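Local coordinates for protein alpha-galactosidase 1 (Saccharomyces cerevisiae, PDB 3LRL) that hydrolyses terminal, non-reducing alpha-D-galactose residues from alpha-galactosides such as galactose oligosaccharides, galactomannans and galactolipids, at residues P180-L185 / A201-M206. The protein carries 1 engineered substitution. Sequence-based numbering, arbitrary orientation.
Sequences PVFYSL and ANSWRM. Engineered in segment 180-185: V181 (natural residue Ile). With GLA (alpha-D-galactopyranose), chain D.
N202 lays its CB over one face of the F182 ring, 3.6 Å from the centroid in a CH-pi contact, while S203 OG, which also hydrogen-bonds Q31 NE2, lies in plane at the ring edge, near CE1. The F182 ring also meets that of Y145, their planes nearly parallel. On the face of the sheet carrying L185 and W204, L185 CD1 sits over the rim of the Y183 ring and packs 3.4 Å from A201 CB. With CG anti to the carbonyl carbon (chi1 -61°), N202 turns its amide back along strand 182-185, where OD1 takes a nearly straight bond from Y183 N at 3.1 Å; ND2 is held by N24 and G256. Replacing F182 by alanine would probably open a gap beneath N202 CB and remove the ring that packs on Y145. Y183 O accepts N202 N and, weakly, S203 N. Further on, L185 N bonds S203 O and R205 N bonds L185 O at 2.9 Å. A water accepts from S184 OG and S203 OG and donates to L185 O. Bent at chi2 and chi3, R205 brings NH1 and NH2 to galactose O2, at 2.8 Å from NH1, and NH2 also bonds the proton donor D209. Strands 182-185 and 203-205, linked through helix 193-196, are neighbouring parallel strands of a TIM barrel, delivering a substrate-binding arginine from a C-terminal strand end, where such barrels carry their active sites.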
loop_
_atom_site.group_PDB
_atom_site.type_symbol
_atom_site.label_atom_id
_atom_site.label_comp_id
_atom_site.label_asym_id
_atom_site.label_seq_id
_atom_site.Cartn_x
_atom_site.Cartn_y
_atom_site.Cartn_z
ATOM N N PRO A 180 -25.497 -18.914 23.950
ATOM C CA PRO A 180 -24.662 -17.716 23.967
ATOM C C PRO A 180 -23.162 -18.029 24.027
ATOM O O PRO A 180 -22.688 -18.735 24.922
ATOM C CB PRO A 180 -25.129 -16.980 25.241
ATOM C CG PRO A 180 -26.554 -17.449 25.460
ATOM C CD PRO A 180 -26.460 -18.925 25.076
ATOM N N VAL A 181 -22.419 -17.528 23.048
ATOM C CA VAL A 181 -20.973 -17.703 23.019
ATOM C C VAL A 181 -20.350 -16.330 22.774
ATOM O O VAL A 181 -20.650 -15.664 21.761
ATOM C CB VAL A 181 -20.520 -18.798 21.975
ATOM C CG1 VAL A 181 -18.988 -18.836 21.791
ATOM C CG2 VAL A 181 -21.004 -20.211 22.379
ATOM N N PHE A 182 -19.546 -15.872 23.724
ATOM C CA PHE A 182 -18.720 -14.694 23.525
ATOM C C PHE A 182 -17.726 -15.027 22.405
ATOM O O PHE A 182 -17.027 -16.038 22.470
ATOM C CB PHE A 182 -17.962 -14.365 24.809
ATOM C CG PHE A 182 -17.323 -13.003 24.809
ATOM C CD1 PHE A 182 -16.192 -12.743 24.033
ATOM C CD2 PHE A 182 -17.845 -11.984 25.600
ATOM C CE1 PHE A 182 -15.604 -11.486 24.041
ATOM C CE2 PHE A 182 -17.268 -10.731 25.619
ATOM C CZ PHE A 182 -16.148 -10.488 24.823
ATOM N N TYR A 183 -17.700 -14.192 21.369
ATOM C CA TYR A 183 -16.943 -14.470 20.150
ATOM C C TYR A 183 -15.757 -13.536 20.017
ATOM O O TYR A 183 -15.914 -12.327 19.859
ATOM C CB TYR A 183 -17.861 -14.345 18.935
ATOM C CG TYR A 183 -17.290 -14.823 17.617
ATOM C CD1 TYR A 183 -16.383 -15.887 17.553
ATOM C CD2 TYR A 183 -17.701 -14.235 16.431
ATOM C CE1 TYR A 183 -15.876 -16.335 16.334
ATOM C CE2 TYR A 183 -17.195 -14.664 15.195
ATOM C CZ TYR A 183 -16.301 -15.720 15.147
ATOM O OH TYR A 183 -15.835 -16.123 13.911
ATOM N N SER A 184 -14.573 -14.131 20.086
ATOM C CA SER A 184 -13.307 -13.420 20.136
ATOM C C SER A 184 -12.471 -13.726 18.891
ATOM O O SER A 184 -11.907 -14.814 18.776
ATOM C CB SER A 184 -12.564 -13.866 21.395
ATOM O OG SER A 184 -11.160 -13.633 21.311
ATOM N N LEU A 185 -12.414 -12.767 17.960
ATOM C CA LEU A 185 -11.591 -12.888 16.741
ATOM C C LEU A 185 -10.099 -12.770 17.052
ATOM O O LEU A 185 -9.682 -11.925 17.855
ATOM C CB LEU A 185 -11.991 -11.839 15.701
ATOM C CG LEU A 185 -13.110 -12.057 14.671
ATOM C CD1 LEU A 185 -14.299 -12.821 15.196
ATOM C CD2 LEU A 185 -13.554 -10.711 14.024
ATOM N N ALA A 201 -18.934 -10.003 15.976
ATOM C CA ALA A 201 -18.034 -10.431 17.063
ATOM C C ALA A 201 -17.952 -9.448 18.226
ATOM O O ALA A 201 -18.257 -8.267 18.060
ATOM C CB ALA A 201 -16.630 -10.724 16.530
ATOM N N ASN A 202 -17.520 -9.958 19.387
ATOM C CA ASN A 202 -17.391 -9.180 20.625
ATOM C C ASN A 202 -16.012 -8.557 20.895
ATOM O O ASN A 202 -15.902 -7.581 21.647
ATOM C CB ASN A 202 -17.799 -10.041 21.830
ATOM C CG ASN A 202 -19.221 -10.505 21.748
ATOM O OD1 ASN A 202 -19.501 -11.710 21.832
ATOM N ND2 ASN A 202 -20.136 -9.561 21.548
ATOM N N SER A 203 -14.960 -9.139 20.327
ATOM C CA SER A 203 -13.664 -8.470 20.330
ATOM C C SER A 203 -12.850 -8.951 19.149
ATOM O O SER A 203 -13.227 -9.929 18.499
ATOM C CB SER A 203 -12.906 -8.681 21.655
ATOM O OG SER A 203 -12.601 -10.043 21.845
ATOM N N TRP A 204 -11.746 -8.257 18.870
ATOM C CA TRP A 204 -10.838 -8.640 17.782
ATOM C C TRP A 204 -9.391 -8.266 18.099
ATOM O O TRP A 204 -9.078 -7.114 18.398
ATOM C CB TRP A 204 -11.261 -8.015 16.431
ATOM C CG TRP A 204 -11.627 -6.577 16.544
ATOM C CD1 TRP A 204 -10.796 -5.499 16.391
ATOM C CD2 TRP A 204 -12.921 -6.044 16.860
ATOM N NE1 TRP A 204 -11.492 -4.336 16.586
ATOM C CE2 TRP A 204 -12.797 -4.643 16.891
ATOM C CE3 TRP A 204 -14.173 -6.622 17.129
ATOM C CZ2 TRP A 204 -13.883 -3.799 17.172
ATOM C CZ3 TRP A 204 -15.253 -5.791 17.397
ATOM C CH2 TRP A 204 -15.100 -4.390 17.404
ATOM N N ARG A 205 -8.510 -9.254 18.027
ATOM C CA ARG A 205 -7.071 -8.984 18.063
ATOM C C ARG A 205 -6.778 -8.025 16.923
ATOM O O ARG A 205 -7.187 -8.264 15.768
ATOM C CB ARG A 205 -6.274 -10.281 17.939
ATOM C CG ARG A 205 -6.275 -11.119 19.224
ATOM C CD ARG A 205 -5.181 -10.654 20.209
ATOM N NE ARG A 205 -3.867 -10.696 19.560
ATOM C CZ ARG A 205 -3.143 -11.799 19.398
ATOM N NH1 ARG A 205 -3.562 -12.949 19.883
ATOM N NH2 ARG A 205 -1.983 -11.745 18.772
ATOM N N MET A 206 -6.123 -6.919 17.266
ATOM C CA MET A 206 -5.747 -5.889 16.291
ATOM C C MET A 206 -4.258 -5.893 15.917
ATOM O O MET A 206 -3.770 -4.946 15.281
ATOM C CB MET A 206 -6.229 -4.491 16.741
ATOM C CG MET A 206 -5.971 -4.086 18.216
ATOM S SD MET A 206 -4.252 -4.273 18.770
ATOM C CE MET A 206 -3.377 -3.008 17.912
HETATM C C1 GLA D . -1.454 -16.956 17.537
HETATM C C2 GLA D . -2.411 -16.022 18.340
HETATM C C3 GLA D . -2.757 -16.699 19.686
HETATM C C4 GLA D . -2.968 -18.250 19.637
HETATM C C5 GLA D . -1.924 -18.990 18.792
HETATM C C6 GLA D . -2.287 -20.470 18.629
HETATM O O2 GLA D . -1.881 -14.664 18.485
HETATM O O3 GLA D . -3.856 -16.040 20.274
HETATM O O4 GLA D . -4.238 -18.630 19.152
HETATM O O5 GLA D . -1.843 -18.342 17.520
HETATM O O6 GLA D . -1.476 -21.344 19.402
HETATM O O HOH W 1 -10.275 -11.091 20.630
#